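Local coordinates for shikimate kinase (Bacteroides thetaiotaomicron, PDB 3VAA), which probably transfers a phosphate from ATP to the 3-hydroxyl group of shikimate, the fifth of seven steps from erythrose 4-phosphate and phosphoenolpyruvate to chorismate, at residues I54-D57 with W58-E62; N86-H89 with E90-E93; F175-D178 with E179-D182. All coordinates share one frame; numbering follows the deposited sequence. Where two conformers were deposited one is given.

How the contacts relate
Contacts 1 and 2 pack against each other, whereas contact 3 lies on the opposite side of the chain's centre, about 24 Å from contact 1 between centres. Residues 54-62 join strand 53-55, one outermost strand of the sheet, to helix 56-64; residues 175-182 leave strand 173-176, the other. Residues 86-93 lie at the C-terminal end of helix 68-91 and the turn after it; this helix meets helix 56-64 through Tyr59 and Ile60. All three contacts are partly buried. In contacts 1 and 2, apolar side chains face the neighbouring helices and the bonds between segments are helical backbone ones. Contact 3's turn is held by side-chain-to-backbone bonds, including an Asx turn, and waters.

Contact 1 of 3, residues I54-D57 with W58-E62; sequences IDLD and WYIEE
Leu56 and Ile60 meet one helical turn apart because Leu56 carries CG anti to its own nitrogen (chi1 -174°), while Ile60 sends CG1 back alongside its backbone N (chi1 -75°). The Leu56 CG branch point lies 4.1 Å from Ile60 CD1, and the two chains cross at a slant. Ile60 also presses on the backbone, with CG1 lying 3.3 Å from Leu56 O. That oxygen accepts the Ile60 N-H, so one carbonyl takes both the bond and the aliphatic branch of the same residue. Asp57 runs beside Ile60 and points the same way, its OD1 lying near the methyl CD1. One residue earlier, Tyr59 N donates to Asp55 O over 3.0 Å. The same carbonyl lies at the edge of the Trp58 indole, near its plane, and Trp58 CB comes to 3.4 Å from Asp55 O. Glu62 CG rests 3.5 Å above the plane of the Trp58 ring, offset toward its rim. Asp55 is the N-cap of helix 56-64: its OD1 accepts from Asp57 N at 3.0 Å, met from above the carboxylate plane. Outside the segment, Tyr59 OH bonds Glu90 and its ring packs on Met87 and Val91, while Glu61 OE2 accepts from Val68 N. Glu61 CG lies 3.2 Å from Asp57 O, the oxygen that accepts the Glu61 N-H. Asp57 is a predicted shikimate ligand, and the side chain of Asp55 is about 4 Å from that of Thr39, a predicted magnesium ligand. The whole is an N-capped strand-to-helix junction, consistent with the family's Asp-X-Asp motif, whose first aspartate lies by the magnesium site and whose second binds shikimate.

Contact 2 of 3, residues N86-H89 with E90-E93; sequences NMLH and EVAE
Met87 O receives the N-H of Val91 at 2.9 Å, with an angle of 165° at the hydrogen. The same oxygen also has both Val91 methyls close by, with CG1 lying 3.6 Å from Met87 O. The flanking helical bonds run from Glu90 N to Asn86 O and from Ala92 N to Leu88 O. The Ala92 methyl CB packs 3.2 Å from Leu88 O, the acceptor of its own N-H. On another flank, Met87 and Glu90 lie side by side and point the same way. The thioether chain of Met87 bends at both chi2 (-51°) and chi3 (92°), which brings its methyl CE to 3.5 Å from Glu90 OE2 and its SD to 3.8 Å from Glu90 OE1. The Glu90 chain, extended beyond CG, holds its carboxylate beside this sulfur and methyl. Its two oxygens have separate polar partners, Tyr59 OH on OE1 and Arg63 on OE2, and the arginine would favour the charged form. Val91 sets CG2 between its N and its carbonyl carbon, 4.4 Å from Leu88 CD1. A water donates to His89 O at 2.8 Å. This end of helix 68-91 is wedged between elements: Met87 and Val91 face helix 56-64, Leu88 and Ala92 reach helix 111-118 and Phe29 of strand 27-31, and His89 stacks on Phe114.

Contact 3 of 3, residues F175-D178 with E179-D182; sequences FNAD and ELED
Between Ala177 and Leu180 the chain leaves the extended course of strand 173-176 and bends, bringing the CA of Ala177 to 6.7 Å from the CA of Leu180. Leu180 folds CG back beside its own N (chi1 -64°), which lays CD1 3.6 Å from Ala177 O and 4.2 Å from Ala177 CB. Asn176 shapes the start of the bend. Its OD1 accepts from Asp178 N at 2.8 Å, an Asx turn, while its ND2 gives a second bond to Asp178 OD2, met from well above the carboxylate plane. One water bridges the turn, donating to Asn176 OD1 and accepting from Glu179 N at 2.8 Å. Beyond the bend Glu181 curls back, chi2 being 65°, and its OE1 takes the Leu180 N-H over 2.9 Å, nearly along the C-O axis. Its other oxygen is held by salt bridges to Arg133 and Arg134, which probably keep the group charged; Arg134 also bonds Ala177 O. The side chain of Leu180 comes within about 4 Å of Gly37, part of the predicted ATP site. The turn connects strand 173-176 to helix 183-196: Asp182 caps that helix at Gln185 N, Leu180 touches Ser189 on it, and Asp178 packs on Val130 of helix 128-137.

Contact 1 of 3, residues I54-D57 with W58-E62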
loop_
_atom_site.group_PDB
_atom_site.type_symbol
_atom_site.label_atom_id
_atom_site.label_comp_id
_atom_site.label_asym_id
_atom_site.label_seq_id
_atom_site.Cartn_x
_atom_site.Cartn_y
_atom_site.Cartn_z
ATOM N N ILE A 54 -4.835 2.390 9.641
ATOM C CA ILE A 54 -5.822 1.451 9.119
ATOM C C ILE A 54 -5.310 0.795 7.823
ATOM O O ILE A 54 -4.980 1.487 6.866
ATOM C CB ILE A 54 -7.167 2.167 8.818
ATOM C CG1 ILE A 54 -7.735 2.781 10.102
ATOM C CG2 ILE A 54 -8.192 1.183 8.194
ATOM C CD1 ILE A 54 -9.044 3.498 9.896
ATOM N N ASP A 55 -5.249 -0.532 7.806
ATOM C CA ASP A 55 -4.899 -1.303 6.604
ATOM C C ASP A 55 -6.246 -1.655 5.950
ATOM O O ASP A 55 -7.093 -2.291 6.563
ATOM C CB ASP A 55 -4.137 -2.560 7.006
ATOM C CG ASP A 55 -3.820 -3.490 5.847
ATOM O OD1 ASP A 55 -4.376 -3.353 4.752
ATOM O OD2 ASP A 55 -2.992 -4.395 6.051
ATOM N N LEU A 56 -6.465 -1.206 4.727
ATOM C CA LEU A 56 -7.750 -1.460 4.060
ATOM C C LEU A 56 -8.123 -2.938 3.989
ATOM O O LEU A 56 -9.289 -3.283 4.163
ATOM C CB LEU A 56 -7.768 -0.838 2.663
ATOM C CG LEU A 56 -9.098 -0.888 1.886
ATOM C CD1 LEU A 56 -10.235 -0.345 2.712
ATOM C CD2 LEU A 56 -8.944 -0.113 0.557
ATOM N N ASP A 57 -7.154 -3.809 3.734
ATOM C CA ASP A 57 -7.445 -5.250 3.712
ATOM C C ASP A 57 -7.978 -5.736 5.045
ATOM O O ASP A 57 -8.892 -6.587 5.086
ATOM C CB ASP A 57 -6.227 -6.057 3.314
ATOM C CG ASP A 57 -5.911 -5.964 1.835
ATOM O OD1 ASP A 57 -6.714 -5.401 1.057
ATOM O OD2 ASP A 57 -4.848 -6.502 1.445
ATOM N N TRP A 58 -7.408 -5.225 6.138
ATOM C CA TRP A 58 -7.899 -5.586 7.477
ATOM C C TRP A 58 -9.326 -5.081 7.640
ATOM O O TRP A 58 -10.201 -5.796 8.155
ATOM C CB TRP A 58 -6.986 -5.006 8.574
ATOM C CG TRP A 58 -7.537 -5.105 9.975
ATOM C CD1 TRP A 58 -7.403 -6.151 10.834
ATOM C CD2 TRP A 58 -8.306 -4.106 10.672
ATOM N NE1 TRP A 58 -8.049 -5.877 12.022
ATOM C CE2 TRP A 58 -8.608 -4.628 11.949
ATOM C CE3 TRP A 58 -8.771 -2.825 10.335
ATOM C CZ2 TRP A 58 -9.349 -3.912 12.899
ATOM C CZ3 TRP A 58 -9.516 -2.114 11.274
ATOM C CH2 TRP A 58 -9.795 -2.665 12.547
ATOM N N TYR A 59 -9.566 -3.847 7.189
ATOM C CA TYR A 59 -10.899 -3.244 7.308
ATOM C C TYR A 59 -11.952 -4.080 6.556
ATOM O O TYR A 59 -13.060 -4.346 7.057
ATOM C CB TYR A 59 -10.852 -1.801 6.814
ATOM C CG TYR A 59 -12.137 -1.064 6.989
ATOM C CD1 TYR A 59 -12.437 -0.435 8.186
ATOM C CD2 TYR A 59 -13.076 -0.994 5.958
ATOM C CE1 TYR A 59 -13.633 0.238 8.355
ATOM C CE2 TYR A 59 -14.257 -0.314 6.117
ATOM C CZ TYR A 59 -14.538 0.294 7.328
ATOM O OH TYR A 59 -15.727 0.979 7.515
ATOM N N ILE A 60 -11.583 -4.512 5.364
ATOM C CA ILE A 60 -12.433 -5.368 4.530
ATOM C C ILE A 60 -12.786 -6.670 5.278
ATOM O O ILE A 60 -13.949 -7.057 5.337
ATOM C CB ILE A 60 -11.720 -5.696 3.210
ATOM C CG1 ILE A 60 -11.738 -4.480 2.267
ATOM C CG2 ILE A 60 -12.375 -6.923 2.542
ATOM C CD1 ILE A 60 -10.752 -4.595 1.047
ATOM N N GLU A 61 -11.785 -7.314 5.876
ATOM C CA GLU A 61 -12.027 -8.571 6.597
ATOM C C GLU A 61 -12.929 -8.377 7.803
ATOM O O GLU A 61 -13.758 -9.259 8.117
ATOM C CB GLU A 61 -10.707 -9.243 6.999
ATOM C CG GLU A 61 -9.819 -9.564 5.804
ATOM C CD GLU A 61 -8.649 -10.492 6.127
ATOM O OE1 GLU A 61 -8.481 -10.890 7.308
ATOM O OE2 GLU A 61 -7.924 -10.864 5.174
ATOM N N GLU A 62 -12.760 -7.249 8.498
ATOM C CA GLU A 62 -13.627 -6.920 9.647
ATOM C C GLU A 62 -15.092 -6.729 9.224
ATOM O O GLU A 62 -16.011 -7.141 9.919
ATOM C CB GLU A 62 -13.159 -5.639 10.338
ATOM C CG GLU A 62 -11.883 -5.764 11.123
ATOM C CD GLU A 62 -12.015 -6.622 12.364
ATOM O OE1 GLU A 62 -11.005 -7.233 12.764
ATOM O OE2 GLU A 62 -13.117 -6.701 12.944
#

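Contact 2 of 3, residues N86-H89 with E90-E93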
loop_
_atom_site.group_PDB
_atom_site.type_symbol
_atom_site.label_atom_id
_atom_site.label_comp_id
_atom_site.label_asym_id
_atom_site.label_seq_id
_atom_site.Cartn_x
_atom_site.Cartn_y
_atom_site.Cartn_z
ATOM N N ASN A 86 -15.764 0.059 -2.506
ATOM C CA ASN A 86 -16.753 0.496 -1.548
ATOM C C ASN A 86 -16.160 0.709 -0.146
ATOM O O ASN A 86 -16.494 1.671 0.532
ATOM C CB ASN A 86 -17.930 -0.480 -1.511
ATOM C CG ASN A 86 -18.730 -0.467 -2.780
ATOM O OD1 ASN A 86 -18.797 0.564 -3.474
ATOM N ND2 ASN A 86 -19.429 -1.583 -3.062
ATOM N N MET A 87 -15.241 -0.163 0.271
ATOM C CA MET A 87 -14.630 -0.011 1.568
ATOM C C MET A 87 -13.642 1.178 1.579
ATOM O O MET A 87 -13.521 1.878 2.599
ATOM C CB MET A 87 -13.967 -1.315 2.013
ATOM C CG MET A 87 -14.952 -2.456 2.321
ATOM S SD MET A 87 -16.296 -2.012 3.437
ATOM C CE MET A 87 -17.611 -1.486 2.291
ATOM N N LEU A 88 -12.965 1.413 0.471
ATOM C CA LEU A 88 -12.112 2.601 0.313
ATOM C C LEU A 88 -12.968 3.852 0.556
ATOM O O LEU A 88 -12.550 4.772 1.266
ATOM C CB LEU A 88 -11.495 2.658 -1.076
ATOM C CG LEU A 88 -10.661 3.899 -1.419
ATOM C CD1 LEU A 88 -9.497 4.054 -0.423
ATOM C CD2 LEU A 88 -10.138 3.821 -2.872
ATOM N N HIS A 89 -14.181 3.889 -0.011
ATOM C CA HIS A 89 -15.062 5.031 0.200
ATOM C C HIS A 89 -15.487 5.190 1.654
ATOM O O HIS A 89 -15.676 6.308 2.119
ATOM C CB HIS A 89 -16.239 5.000 -0.788
ATOM C CG HIS A 89 -15.840 5.389 -2.171
ATOM N ND1 HIS A 89 -16.383 6.474 -2.821
ATOM C CD2 HIS A 89 -14.868 4.912 -2.986
ATOM C CE1 HIS A 89 -15.812 6.607 -4.005
ATOM N NE2 HIS A 89 -14.888 5.674 -4.133
ATOM N N GLU A 90 -15.640 4.087 2.368
ATOM C CA GLU A 90 -15.971 4.160 3.781
ATOM C C GLU A 90 -14.815 4.724 4.610
ATOM O O GLU A 90 -15.019 5.626 5.429
ATOM C CB GLU A 90 -16.371 2.792 4.332
ATOM C CG GLU A 90 -17.704 2.297 3.853
ATOM C CD GLU A 90 -18.247 1.162 4.707
ATOM O OE1 GLU A 90 -17.569 0.760 5.676
ATOM O OE2 GLU A 90 -19.349 0.660 4.422
ATOM N N VAL A 91 -13.601 4.196 4.397
ATOM C CA VAL A 91 -12.458 4.640 5.222
ATOM C C VAL A 91 -12.072 6.063 4.868
ATOM O O VAL A 91 -11.505 6.782 5.690
ATOM C CB VAL A 91 -11.235 3.673 5.146
ATOM C CG1 VAL A 91 -11.644 2.258 5.622
ATOM C CG2 VAL A 91 -10.638 3.608 3.762
ATOM N N ALA A 92 -12.376 6.486 3.655
ATOM C CA ALA A 92 -12.056 7.844 3.217
ATOM C C ALA A 92 -12.849 8.919 3.992
ATOM O O ALA A 92 -12.531 10.105 3.901
ATOM C CB ALA A 92 -12.279 7.974 1.724
ATOM N N GLU A 93 -13.874 8.503 4.733
ATOM C CA GLU A 93 -14.653 9.437 5.536
ATOM C C GLU A 93 -14.051 9.630 6.927
ATOM O O GLU A 93 -14.403 10.578 7.612
ATOM C CB GLU A 93 -16.121 9.007 5.619
ATOM C CG GLU A 93 -16.780 8.895 4.259
ATOM C CD GLU A 93 -18.275 8.616 4.330
ATOM O OE1 GLU A 93 -18.898 8.938 5.358
ATOM O OE2 GLU A 93 -18.829 8.080 3.345
HETATM O O HOH W 1 -16.788 8.518 0.882
#

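Contact 3 of 3, residues F175-D178 with E179-D182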
loop_
_atom_site.group_PDB
_atom_site.type_symbol
_atom_site.label_atom_id
_atom_site.label_comp_id
_atom_site.label_asym_id
_atom_site.label_seq_id
_atom_site.Cartn_x
_atom_site.Cartn_y
_atom_site.Cartn_z
ATOM N N PHE A 175 7.361 9.032 -2.871
ATOM C CA PHE A 175 8.350 8.924 -1.820
ATOM C C PHE A 175 9.201 7.673 -1.982
ATOM O O PHE A 175 8.690 6.578 -2.160
ATOM C CB PHE A 175 7.631 8.893 -0.470
ATOM C CG PHE A 175 8.543 8.808 0.735
ATOM C CD1 PHE A 175 9.191 9.946 1.211
ATOM C CD2 PHE A 175 8.690 7.623 1.430
ATOM C CE1 PHE A 175 10.004 9.879 2.339
ATOM C CE2 PHE A 175 9.495 7.552 2.560
ATOM C CZ PHE A 175 10.158 8.694 3.010
ATOM N N ASN A 176 10.513 7.846 -1.910
ATOM C CA ASN A 176 11.428 6.700 -1.983
ATOM C C ASN A 176 11.427 5.967 -0.643
ATOM O O ASN A 176 11.824 6.518 0.398
ATOM C CB ASN A 176 12.832 7.153 -2.412
ATOM C CG ASN A 176 13.840 6.017 -2.434
ATOM O OD1 ASN A 176 13.918 5.222 -1.496
ATOM N ND2 ASN A 176 14.650 5.959 -3.501
ATOM N N ALA A 177 10.964 4.719 -0.674
ATOM C CA ALA A 177 10.825 3.914 0.514
ATOM C C ALA A 177 11.841 2.758 0.539
ATOM O O ALA A 177 11.588 1.726 1.155
ATOM C CB ALA A 177 9.373 3.389 0.601
ATOM N N ASP A 178 12.986 2.956 -0.131
ATOM C CA ASP A 178 14.050 1.938 -0.200
ATOM C C ASP A 178 14.635 1.593 1.150
ATOM O O ASP A 178 15.088 0.462 1.349
ATOM C CB ASP A 178 15.239 2.406 -1.055
ATOM C CG ASP A 178 14.935 2.455 -2.547
ATOM O OD1 ASP A 178 13.978 1.794 -2.987
ATOM O OD2 ASP A 178 15.695 3.145 -3.282
ATOM N N GLU A 179 14.644 2.553 2.077
ATOM C CA GLU A 179 15.350 2.363 3.344
ATOM C C GLU A 179 14.425 2.306 4.531
ATOM O O GLU A 179 14.064 3.328 5.093
ATOM C CB GLU A 179 16.421 3.462 3.510
ATOM C CG GLU A 179 17.517 3.383 2.428
ATOM C CD GLU A 179 18.749 4.242 2.719
ATOM O OE1 GLU A 179 18.581 5.418 3.110
ATOM O OE2 GLU A 179 19.886 3.736 2.514
ATOM N N LEU A 180 14.019 1.082 4.890
ATOM C CA LEU A 180 13.121 0.849 6.023
ATOM C C LEU A 180 13.587 -0.379 6.765
ATOM O O LEU A 180 12.798 -1.069 7.439
ATOM C CB LEU A 180 11.678 0.637 5.526
ATOM C CG LEU A 180 10.983 1.794 4.807
ATOM C CD1 LEU A 180 9.674 1.304 4.213
ATOM C CD2 LEU A 180 10.749 2.983 5.734
ATOM N N GLU A 181 14.894 -0.614 6.717
ATOM C CA GLU A 181 15.465 -1.853 7.244
ATOM C C GLU A 181 15.953 -1.873 8.697
ATOM O O GLU A 181 16.449 -2.907 9.144
ATOM C CB GLU A 181 16.538 -2.355 6.272
ATOM C CG GLU A 181 16.029 -3.311 5.175
ATOM C CD GLU A 181 15.051 -2.744 4.140
ATOM O OE1 GLU A 181 14.837 -1.516 4.049
ATOM O OE2 GLU A 181 14.511 -3.575 3.374
ATOM N N ASP A 182 15.830 -0.756 9.417
ATOM C CA ASP A 182 16.122 -0.701 10.867
ATOM C C ASP A 182 15.436 0.530 11.472
ATOM O O ASP A 182 14.833 1.332 10.740
ATOM C CB ASP A 182 17.622 -0.754 11.190
ATOM C CG ASP A 182 18.370 0.444 10.695
ATOM O OD1 ASP A 182 17.768 1.535 10.665
ATOM O OD2 ASP A 182 19.572 0.293 10.378
HETATM O O HOH W 2 14.591 5.236 1.150
HETATM O O HOH W 3 12.767 5.372 2.884
#